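Local coordinates for protein DNA ligase (Alteromonas mediterranea, PDB 6GDR) that probably seals nicks in DNA as an ATP-dependent ligase of the compact Lig E type, gripping the duplex with a minimal scaffold, at residues D[72-77]-D[123-128]; D[190-195]-D[208-213]; D[228-233]-D[253-258]. All coordinates share one frame; numbering follows the deposited sequence. Where two conformers were deposited one is given.

Contacts 1 and 2 lie in the ATP-dependent ligase domain and reach the bound AMP from different parts of the pocket: E73 of contact 1 takes the ribose hydroxyl, whereas M191 and K209 of contact 2 meet the adenine and the phosphate. Their centres are 23 Å apart and their nearest atoms about 8 Å apart, so the nucleotide links them where the protein segments do not touch. Both also come to about 4 Å of the bound DNA at the nearest atoms. Contact 3 belongs to the OB-like domain, its nearest atoms about 15 Å from contact 2 and about 26 Å from contact 1, and holds phosphates of two DNA chains well away from AMP.

Contact 1 (D[72-77]-D[123-128]); sequences GELWIA and KRWAKV. Unlike the reference sequence in segment 123-128: V128 (reference Ile). With AMP (adenosine monophosphate), chain G.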
# COMPACT_ATOMS: atom_id res chain seq x y z
N GLY D 72 11.10 -4.72 1.47
CA GLY D 72 10.21 -5.20 2.50
C GLY D 72 9.26 -4.12 2.96
O GLY D 72 9.34 -2.96 2.55
N GLU D 73 8.34 -4.53 3.83
CA GLU D 73 7.30 -3.65 4.37
C GLU D 73 7.47 -3.58 5.88
O GLU D 73 7.21 -4.56 6.58
CB GLU D 73 5.91 -4.16 4.00
CG GLU D 73 4.81 -3.13 4.20
CD GLU D 73 4.79 -2.09 3.10
OE1 GLU D 73 5.47 -2.30 2.07
OE2 GLU D 73 4.10 -1.07 3.26
N LEU D 74 7.91 -2.42 6.38
CA LEU D 74 7.97 -2.21 7.82
C LEU D 74 6.55 -2.15 8.37
O LEU D 74 5.76 -1.28 7.99
CB LEU D 74 8.73 -0.93 8.14
CG LEU D 74 10.20 -0.92 7.72
CD1 LEU D 74 10.82 0.44 7.96
CD2 LEU D 74 10.98 -2.00 8.46
N TRP D 75 6.22 -3.08 9.27
CA TRP D 75 4.83 -3.35 9.61
C TRP D 75 4.77 -3.94 11.01
O TRP D 75 5.66 -4.68 11.43
CB TRP D 75 4.21 -4.30 8.58
CG TRP D 75 2.78 -4.65 8.80
CD1 TRP D 75 1.69 -3.86 8.56
CD2 TRP D 75 2.27 -5.91 9.26
NE1 TRP D 75 0.54 -4.55 8.86
CE2 TRP D 75 0.86 -5.81 9.29
CE3 TRP D 75 2.87 -7.11 9.65
CZ2 TRP D 75 0.05 -6.86 9.70
CZ3 TRP D 75 2.05 -8.16 10.06
CH2 TRP D 75 0.66 -8.02 10.08
N ILE D 76 3.70 -3.60 11.73
CA ILE D 76 3.47 -4.10 13.08
C ILE D 76 2.31 -5.08 13.05
O ILE D 76 2.48 -6.28 13.28
CB ILE D 76 3.18 -2.94 14.06
CG1 ILE D 76 4.35 -1.96 14.09
CG2 ILE D 76 2.89 -3.48 15.46
CD1 ILE D 76 4.02 -0.63 14.75
N ALA D 77 1.11 -4.57 12.75
CA ALA D 77 -0.09 -5.39 12.68
C ALA D 77 -1.10 -4.65 11.82
O ALA D 77 -0.86 -3.54 11.35
CB ALA D 77 -0.64 -5.68 14.08
N LYS D 123 12.58 3.69 21.71
CA LYS D 123 12.57 2.24 21.59
C LYS D 123 11.24 1.76 21.02
O LYS D 123 10.82 0.63 21.28
CB LYS D 123 12.83 1.60 22.96
N ARG D 124 10.57 2.61 20.24
CA ARG D 124 9.27 2.28 19.68
C ARG D 124 9.35 1.22 18.60
O ARG D 124 8.32 0.65 18.24
CB ARG D 124 8.62 3.55 19.12
CG ARG D 124 8.70 4.75 20.07
CD ARG D 124 7.68 5.83 19.71
NE ARG D 124 8.10 6.65 18.58
CZ ARG D 124 7.36 7.60 18.03
NH1 ARG D 124 7.82 8.30 17.00
NH2 ARG D 124 6.14 7.85 18.50
N TRP D 125 10.55 0.93 18.09
CA TRP D 125 10.74 -0.10 17.08
C TRP D 125 10.63 -1.52 17.64
O TRP D 125 10.84 -2.47 16.89
CB TRP D 125 12.10 0.07 16.41
CG TRP D 125 12.25 1.34 15.64
CD1 TRP D 125 12.28 2.61 16.15
CD2 TRP D 125 12.40 1.47 14.22
NE1 TRP D 125 12.43 3.52 15.13
CE2 TRP D 125 12.50 2.85 13.94
CE3 TRP D 125 12.45 0.56 13.17
CZ2 TRP D 125 12.66 3.34 12.64
CZ3 TRP D 125 12.60 1.05 11.88
CH2 TRP D 125 12.70 2.42 11.63
N ALA D 126 10.32 -1.67 18.93
CA ALA D 126 10.34 -3.00 19.54
C ALA D 126 9.40 -3.95 18.81
O ALA D 126 9.77 -5.09 18.51
CB ALA D 126 9.95 -2.89 21.02
N LYS D 127 8.19 -3.50 18.50
CA LYS D 127 7.18 -4.34 17.87
C LYS D 127 7.07 -4.09 16.37
O LYS D 127 6.04 -4.42 15.77
CB LYS D 127 5.83 -4.13 18.55
CG LYS D 127 5.74 -4.77 19.94
CD LYS D 127 5.51 -6.27 19.85
CE LYS D 127 5.96 -6.99 21.12
NZ LYS D 127 7.38 -7.43 21.05
N VAL D 128 8.10 -3.53 15.75
CA VAL D 128 8.16 -3.35 14.31
C VAL D 128 8.93 -4.51 13.70
O VAL D 128 9.88 -5.04 14.31
CB VAL D 128 8.80 -2.00 13.93
CG1 VAL D 128 8.95 -1.86 12.42
CG2 VAL D 128 7.97 -0.85 14.49
P AMP G . 0.52 0.79 -3.62
O1P AMP G . 0.21 0.29 -2.23
O2P AMP G . -0.63 1.01 -4.58
O5' AMP G . 1.55 -0.24 -4.30
C5' AMP G . 1.83 -1.48 -3.66
C4' AMP G . 2.77 -1.26 -2.47
O4' AMP G . 2.37 -2.08 -1.37
C3' AMP G . 4.23 -1.57 -2.76
O3' AMP G . 4.99 -0.36 -2.77
C2' AMP G . 4.68 -2.50 -1.65
O2' AMP G . 5.85 -2.01 -1.00
C1' AMP G . 3.52 -2.55 -0.66
N9 AMP G . 3.21 -3.89 -0.08
C8 AMP G . 2.68 -4.03 1.15
N7 AMP G . 2.49 -5.34 1.46
C5 AMP G . 2.91 -6.06 0.40
C6 AMP G . 2.98 -7.50 0.07
N6 AMP G . 2.56 -8.43 0.95
N1 AMP G . 3.48 -7.85 -1.14
C2 AMP G . 3.90 -6.93 -2.02
N3 AMP G . 3.85 -5.60 -1.78
C4 AMP G . 3.38 -5.11 -0.61
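I76 and V128 bring their CA atoms to within 4.9 Å just where strand 70-75 has given way to loop, and no hydrogen bond joins 72-77 to 123-128. The later segment turns on itself instead, V128 N bonding back to W125 O at 3.2 Å, which lays the K127 carbonyl against the isoleucine. I76 CG2 lies 3.3 Å from K127 O. The other branch of I76 runs beside the backbone N (chi1 -59°), and its CG1 meets V128 CG2 at 3.8 Å, the two side chains crossing obliquely. L74 supplies a looser second layer: its CD1 comes to 4.3 Å from CZ3 of the W125 indole, and its CB lies 4.4 Å from V128 CG1. E73 carries CG anti to the backbone N (chi1 -165°) and bends at chi2 (76°), which places OE1 3.1 Å from AMP O2', whose hydroxyl it accepts, and E73 CD lies 3.5 Å from AMP C8. L74 thus faces the loop, while E73 faces the nucleotide from the other side of the strand. In the fold, strand 70-75 runs between strands 38-42 and 129-134, with backbone bonds from L74 to I38 and from E73 and W75 to M131 and R129. On the apolar side helix 81-89 receives L74 at V88, I76 at T84 and W125 at I87, while F61 of helix 59-62 meets L74 and V128 and packs edge-to-face with W125.

Contact 2 (D[190-195]-D[208-213]); sequences LMLHHK and IKVKQF. Unlike the reference sequence in segment 208-213: I208 (reference Leu). With AMP (adenosine monophosphate), chain G.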
# COMPACT_ATOMS: atom_id res chain seq x y z
N LEU D 190 -4.88 -7.87 -0.93
CA LEU D 190 -4.07 -9.00 -1.37
C LEU D 190 -3.09 -8.56 -2.44
O LEU D 190 -3.29 -7.56 -3.13
CB LEU D 190 -4.95 -10.14 -1.92
CG LEU D 190 -5.94 -10.78 -0.95
CD1 LEU D 190 -6.75 -11.86 -1.66
CD2 LEU D 190 -5.23 -11.35 0.27
N MET D 191 -2.00 -9.32 -2.56
CA MET D 191 -0.99 -9.12 -3.58
C MET D 191 -0.78 -10.43 -4.32
O MET D 191 -0.75 -11.50 -3.71
CB MET D 191 0.33 -8.63 -2.98
CG MET D 191 0.22 -7.29 -2.28
SD MET D 191 -0.14 -5.92 -3.39
CE MET D 191 1.39 -5.81 -4.32
N LEU D 192 -0.63 -10.34 -5.64
CA LEU D 192 -0.43 -11.50 -6.49
C LEU D 192 0.89 -11.32 -7.24
O LEU D 192 1.04 -10.36 -8.00
CB LEU D 192 -1.58 -11.67 -7.48
CG LEU D 192 -2.99 -11.61 -6.88
CD1 LEU D 192 -4.03 -11.67 -7.98
CD2 LEU D 192 -3.20 -12.73 -5.89
N HIS D 193 1.83 -12.23 -7.01
CA HIS D 193 3.13 -12.19 -7.65
C HIS D 193 3.33 -13.47 -8.45
O HIS D 193 3.30 -14.57 -7.88
CB HIS D 193 4.25 -12.02 -6.62
CG HIS D 193 5.49 -11.38 -7.17
ND1 HIS D 193 6.38 -10.69 -6.37
CD2 HIS D 193 5.97 -11.31 -8.43
CE1 HIS D 193 7.37 -10.23 -7.12
NE2 HIS D 193 7.15 -10.60 -8.37
N HIS D 194 3.52 -13.33 -9.76
CA HIS D 194 3.66 -14.49 -10.63
C HIS D 194 4.90 -15.29 -10.25
O HIS D 194 5.98 -14.73 -10.04
CB HIS D 194 3.73 -14.04 -12.08
CG HIS D 194 3.24 -15.07 -13.06
ND1 HIS D 194 4.10 -15.83 -13.83
CD2 HIS D 194 1.99 -15.46 -13.39
CE1 HIS D 194 3.39 -16.64 -14.59
NE2 HIS D 194 2.11 -16.44 -14.34
N LYS D 195 4.74 -16.61 -10.17
CA LYS D 195 5.82 -17.47 -9.70
C LYS D 195 6.99 -17.48 -10.68
O LYS D 195 8.14 -17.28 -10.29
CB LYS D 195 5.30 -18.89 -9.47
CG LYS D 195 4.06 -18.97 -8.60
CD LYS D 195 3.60 -20.41 -8.42
CE LYS D 195 2.33 -20.49 -7.59
NZ LYS D 195 1.79 -21.88 -7.52
N ILE D 208 0.29 -8.05 -9.22
CA ILE D 208 -1.04 -7.45 -9.26
C ILE D 208 -1.47 -7.08 -7.84
O ILE D 208 -1.07 -7.71 -6.86
CB ILE D 208 -2.06 -8.39 -9.93
CG1 ILE D 208 -1.75 -8.49 -11.43
CG2 ILE D 208 -3.49 -7.91 -9.73
CD1 ILE D 208 -2.02 -9.85 -12.03
N LYS D 209 -2.30 -6.04 -7.76
CA LYS D 209 -2.73 -5.44 -6.51
C LYS D 209 -4.24 -5.56 -6.41
O LYS D 209 -4.96 -5.24 -7.37
CB LYS D 209 -2.29 -3.97 -6.47
CG LYS D 209 -2.81 -3.13 -5.33
CD LYS D 209 -2.83 -1.66 -5.74
CE LYS D 209 -1.49 -1.18 -6.32
NZ LYS D 209 -1.56 0.21 -6.84
N VAL D 210 -4.73 -6.02 -5.26
CA VAL D 210 -6.15 -6.30 -5.07
C VAL D 210 -6.60 -5.62 -3.79
O VAL D 210 -6.10 -5.93 -2.70
CB VAL D 210 -6.43 -7.81 -5.01
CG1 VAL D 210 -7.92 -8.07 -5.19
CG2 VAL D 210 -5.62 -8.56 -6.06
N LYS D 211 -7.56 -4.70 -3.92
CA LYS D 211 -8.11 -3.97 -2.78
C LYS D 211 -9.60 -3.79 -2.97
O LYS D 211 -10.09 -3.66 -4.10
CB LYS D 211 -7.44 -2.60 -2.62
CG LYS D 211 -5.99 -2.65 -2.14
CD LYS D 211 -5.23 -1.38 -2.50
CE LYS D 211 -5.80 -0.15 -1.80
NZ LYS D 211 -5.65 -0.21 -0.32
N GLN D 212 -10.33 -3.79 -1.86
CA GLN D 212 -11.77 -3.52 -1.89
C GLN D 212 -12.05 -2.04 -1.68
O GLN D 212 -11.22 -1.29 -1.14
CB GLN D 212 -12.50 -4.34 -0.83
CG GLN D 212 -12.66 -5.81 -1.17
CD GLN D 212 -13.59 -6.56 -0.23
OE1 GLN D 212 -13.90 -7.73 -0.47
NE2 GLN D 212 -14.05 -5.91 0.83
N PHE D 213 -13.23 -1.62 -2.10
CA PHE D 213 -13.69 -0.25 -1.91
C PHE D 213 -15.21 -0.24 -1.92
O PHE D 213 -15.85 -1.05 -2.59
CB PHE D 213 -13.14 0.68 -3.00
CG PHE D 213 -13.57 0.30 -4.39
CD1 PHE D 213 -14.76 0.77 -4.92
CD2 PHE D 213 -12.77 -0.50 -5.19
CE1 PHE D 213 -15.16 0.43 -6.20
CE2 PHE D 213 -13.15 -0.85 -6.47
CZ PHE D 213 -14.35 -0.38 -6.97
P AMP G . 0.52 0.79 -3.62
O1P AMP G . 0.21 0.29 -2.23
O2P AMP G . -0.63 1.01 -4.58
O5' AMP G . 1.55 -0.24 -4.30
C5' AMP G . 1.83 -1.48 -3.66
C4' AMP G . 2.77 -1.26 -2.47
O4' AMP G . 2.37 -2.08 -1.37
C3' AMP G . 4.23 -1.57 -2.76
O3' AMP G . 4.99 -0.36 -2.77
C2' AMP G . 4.68 -2.50 -1.65
O2' AMP G . 5.85 -2.01 -1.00
C1' AMP G . 3.52 -2.55 -0.66
N9 AMP G . 3.21 -3.89 -0.08
C8 AMP G . 2.68 -4.03 1.15
N7 AMP G . 2.49 -5.34 1.46
C5 AMP G . 2.91 -6.06 0.40
C6 AMP G . 2.98 -7.50 0.07
N6 AMP G . 2.56 -8.43 0.95
N1 AMP G . 3.48 -7.85 -1.14
C2 AMP G . 3.90 -6.93 -2.02
N3 AMP G . 3.85 -5.60 -1.78
C4 AMP G . 3.38 -5.11 -0.61
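L192 sits against both I208 and V210: its CB lies 4.1 Å from I208 CB, while its CD1 reaches diagonally to V210 CG2 at 4.0 Å. L190 CB and V210 CB, 4.1 Å apart, continue this apolar face, which packs on L175 and L179 of helix 172-184. Behind the side chains the strands run antiparallel at 162°, with L190-V210 and L192-I208 as hydrogen-bonded pairs; I208 N to L192 O is the shortest bond, 2.7 Å. M191 and K209 form the non-hydrogen-bonded pair between them. Sequence and position are consistent with motifs IV and V of the nucleotidyltransferase fold, the two strands flooring the nucleotide pocket. On that other face M191 curls at chi2 and chi3 (-66° and -69°) and lies over one face of the adenine, CG 3.5 Å from AMP N1 and CE 3.5 Å from AMP N3. An alanine here would probably leave a gap against that face of the base and let the adenine shift or tilt. At the polar edge K209 extends from the sheet, bends at chi3, and gives NZ to AMP O2P at 2.6 Å.

Contact 3 (D[228-233]-D[253-258]); sequences GKFKGM and FSEKER. With nucleotides of chain A; nucleotides of chain C.
R258 NH1 is held by two backbone carbonyls, M234 O and G235 O, on a guanidinium that lies flat on F230; NH2 of the same group donates to G250 O. These bonds fix the rotation of the flat group, which stacks on the phenyl ring with planes 26° apart. The side chain of R258, extended from CG to NE, carries CD over the ring centre, 3.5 Å from the centroid in a CH-pi contact, and NE comes to 3.1 Å from F230 CE1. The opposite face of the guanidinium meets the rim of F253 at CD2, so the group has the face of F230 on one side and the edge of F253 on the other. F230 in turn has K229 CG toward the rim of its far face. At the edge of the ring, near its plane, E255 CG lies 3.9 Å from F230 CE2. M233, which closes the type II turn begun at F230, bends at chi3 and brings CE to 3.6 Å from E255 O and 3.7 Å from R258 CB. Helix 255-258 starts with a capping box: S254 OG accepts from E257 N, and S254 N donates to E257 OE1 at 2.8 Å. At that same start E255 N points almost straight (175°) at OP1 of DA5 of chain C, 2.8 Å away. From the other segment K229 N donates to OP1 of DT10 of chain A, a bond modelled so short that its length is doubtful. Main-chain N-H groups bonded to phosphates of two DNA chains are consistent with a grip that does not read the base sequence, and the R258-F230 stack joins the two phosphate-binding segments and probably helps to hold their spacing.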
# COMPACT_ATOMS: atom_id res chain seq x y z
N GLY D 228 -2.02 25.57 -9.83
CA GLY D 228 -1.34 25.09 -11.03
C GLY D 228 -2.25 25.15 -12.24
O GLY D 228 -2.90 26.16 -12.51
N LYS D 229 -2.30 24.04 -12.98
CA LYS D 229 -3.13 23.99 -14.18
C LYS D 229 -4.61 24.18 -13.87
O LYS D 229 -5.37 24.62 -14.74
CB LYS D 229 -2.92 22.66 -14.90
CG LYS D 229 -3.42 21.45 -14.14
CD LYS D 229 -2.90 20.15 -14.74
CE LYS D 229 -3.48 18.94 -14.03
NZ LYS D 229 -2.84 17.67 -14.49
N PHE D 230 -5.04 23.87 -12.64
CA PHE D 230 -6.42 24.08 -12.21
C PHE D 230 -6.65 25.48 -11.65
O PHE D 230 -7.56 25.68 -10.84
CB PHE D 230 -6.81 23.03 -11.18
CG PHE D 230 -6.87 21.62 -11.72
CD1 PHE D 230 -6.70 20.53 -10.88
CD2 PHE D 230 -7.11 21.38 -13.07
CE1 PHE D 230 -6.75 19.24 -11.37
CE2 PHE D 230 -7.16 20.09 -13.56
CZ PHE D 230 -6.98 19.02 -12.71
N LYS D 231 -5.85 26.46 -12.08
CA LYS D 231 -6.08 27.84 -11.68
C LYS D 231 -7.43 28.31 -12.19
O LYS D 231 -7.84 27.97 -13.31
CB LYS D 231 -4.96 28.73 -12.22
CG LYS D 231 -4.49 29.81 -11.25
CD LYS D 231 -3.04 30.19 -11.52
CE LYS D 231 -2.07 29.13 -11.00
N GLY D 232 -8.13 29.08 -11.37
CA GLY D 232 -9.47 29.52 -11.73
C GLY D 232 -10.47 28.39 -11.86
O GLY D 232 -11.52 28.58 -12.48
N MET D 233 -10.16 27.22 -11.31
CA MET D 233 -11.04 26.06 -11.35
C MET D 233 -11.15 25.48 -9.95
O MET D 233 -10.40 25.85 -9.04
CB MET D 233 -10.52 25.01 -12.34
CG MET D 233 -10.42 25.49 -13.78
SD MET D 233 -9.36 24.45 -14.80
CE MET D 233 -10.16 22.86 -14.63
N PHE D 253 -12.62 14.20 -10.43
CA PHE D 253 -13.36 15.08 -11.31
C PHE D 253 -12.63 15.23 -12.64
O PHE D 253 -11.41 15.40 -12.67
CB PHE D 253 -13.54 16.47 -10.68
CG PHE D 253 -13.90 16.44 -9.22
CD1 PHE D 253 -15.21 16.25 -8.82
CD2 PHE D 253 -12.92 16.62 -8.26
CE1 PHE D 253 -15.54 16.24 -7.48
CE2 PHE D 253 -13.25 16.60 -6.91
CZ PHE D 253 -14.56 16.41 -6.53
N SER D 254 -13.39 15.18 -13.73
CA SER D 254 -12.85 15.57 -15.02
C SER D 254 -12.59 17.07 -15.03
O SER D 254 -13.09 17.82 -14.19
CB SER D 254 -13.81 15.19 -16.14
OG SER D 254 -15.02 15.92 -16.03
N GLU D 255 -11.78 17.51 -16.00
CA GLU D 255 -11.48 18.93 -16.10
C GLU D 255 -12.73 19.74 -16.39
O GLU D 255 -12.84 20.90 -15.97
CB GLU D 255 -10.42 19.18 -17.16
CG GLU D 255 -9.01 18.80 -16.72
CD GLU D 255 -7.94 19.32 -17.65
OE1 GLU D 255 -7.12 18.52 -18.12
OE2 GLU D 255 -7.93 20.55 -17.91
N LYS D 256 -13.70 19.16 -17.12
CA LYS D 256 -14.96 19.86 -17.34
C LYS D 256 -15.77 19.93 -16.05
O LYS D 256 -16.42 20.94 -15.78
CB LYS D 256 -15.76 19.17 -18.44
CG LYS D 256 -16.94 19.98 -18.95
N GLU D 257 -15.75 18.86 -15.25
CA GLU D 257 -16.47 18.87 -13.99
C GLU D 257 -15.89 19.89 -13.02
O GLU D 257 -16.62 20.45 -12.19
CB GLU D 257 -16.45 17.47 -13.36
CG GLU D 257 -17.36 16.47 -14.06
CD GLU D 257 -17.16 15.05 -13.57
OE1 GLU D 257 -16.06 14.74 -13.08
OE2 GLU D 257 -18.11 14.25 -13.68
N ARG D 258 -14.59 20.16 -13.11
CA ARG D 258 -13.99 21.19 -12.27
C ARG D 258 -14.49 22.58 -12.64
O ARG D 258 -14.61 23.45 -11.76
CB ARG D 258 -12.46 21.12 -12.36
CG ARG D 258 -11.88 19.84 -11.79
CD ARG D 258 -10.37 19.89 -11.71
NE ARG D 258 -9.83 18.69 -11.08
CZ ARG D 258 -9.78 18.50 -9.76
NH1 ARG D 258 -10.23 19.42 -8.92
NH2 ARG D 258 -9.27 17.37 -9.28
P DT A 10 0.16 21.14 -11.86
OP1 DT A 10 -0.72 22.26 -12.25
OP2 DT A 10 1.57 21.40 -11.49
O5' DT A 10 -0.51 20.32 -10.66
C5' DT A 10 -1.60 20.87 -9.94
C4' DT A 10 -2.81 19.96 -10.01
O4' DT A 10 -2.43 18.67 -10.52
C3' DT A 10 -3.47 19.67 -8.68
O3' DT A 10 -4.37 20.71 -8.31
C2' DT A 10 -4.18 18.35 -8.94
C1' DT A 10 -3.32 17.68 -10.02
N1 DT A 10 -2.52 16.53 -9.51
C2 DT A 10 -3.17 15.35 -9.21
O2 DT A 10 -4.37 15.20 -9.33
N3 DT A 10 -2.35 14.35 -8.75
C4 DT A 10 -0.99 14.41 -8.57
O4 DT A 10 -0.34 13.46 -8.15
C5 DT A 10 -0.37 15.67 -8.91
C7 DT A 10 1.11 15.85 -8.75
C6 DT A 10 -1.16 16.66 -9.36
P DA C 5 -10.08 14.46 -17.76
OP1 DA C 5 -10.65 15.82 -17.94
OP2 DA C 5 -10.83 13.28 -18.23
O5' DA C 5 -8.63 14.43 -18.45
C5' DA C 5 -7.65 15.37 -18.06
C4' DA C 5 -6.45 15.32 -18.99
O4' DA C 5 -5.44 14.41 -18.45
C3' DA C 5 -6.76 14.81 -20.39
O3' DA C 5 -6.01 15.54 -21.37
C2' DA C 5 -6.33 13.35 -20.30
C1' DA C 5 -5.09 13.47 -19.44
N9 DA C 5 -4.66 12.22 -18.81
C8 DA C 5 -5.45 11.23 -18.30
N7 DA C 5 -4.77 10.22 -17.81
C5 DA C 5 -3.45 10.57 -18.00
C6 DA C 5 -2.23 9.93 -17.69
N6 DA C 5 -2.16 8.74 -17.10
N1 DA C 5 -1.09 10.56 -18.03
C2 DA C 5 -1.16 11.75 -18.63
N3 DA C 5 -2.24 12.46 -18.97
C4 DA C 5 -3.36 11.81 -18.62
P DG A 9 4.95 18.44 -15.32
OP1 DG A 9 5.11 19.78 -15.93
OP2 DG A 9 5.95 17.94 -14.35
O5' DG A 9 3.52 18.36 -14.63
C5' DG A 9 2.35 18.52 -15.42
C4' DG A 9 1.10 18.43 -14.57
O4' DG A 9 0.81 17.04 -14.28
C3' DG A 9 1.20 19.14 -13.21
O3' DG A 9 0.15 20.09 -13.08
C2' DG A 9 1.10 18.01 -12.19
C1' DG A 9 0.36 16.93 -12.95
N9 DG A 9 0.60 15.57 -12.48
C8 DG A 9 1.82 14.99 -12.21
N7 DG A 9 1.72 13.76 -11.80
C5 DG A 9 0.36 13.50 -11.80
C6 DG A 9 -0.36 12.33 -11.46
O6 DG A 9 0.09 11.25 -11.07
N1 DG A 9 -1.73 12.50 -11.61
C2 DG A 9 -2.34 13.66 -12.04
N2 DG A 9 -3.68 13.63 -12.12
N3 DG A 9 -1.68 14.76 -12.36
C4 DG A 9 -0.34 14.61 -12.22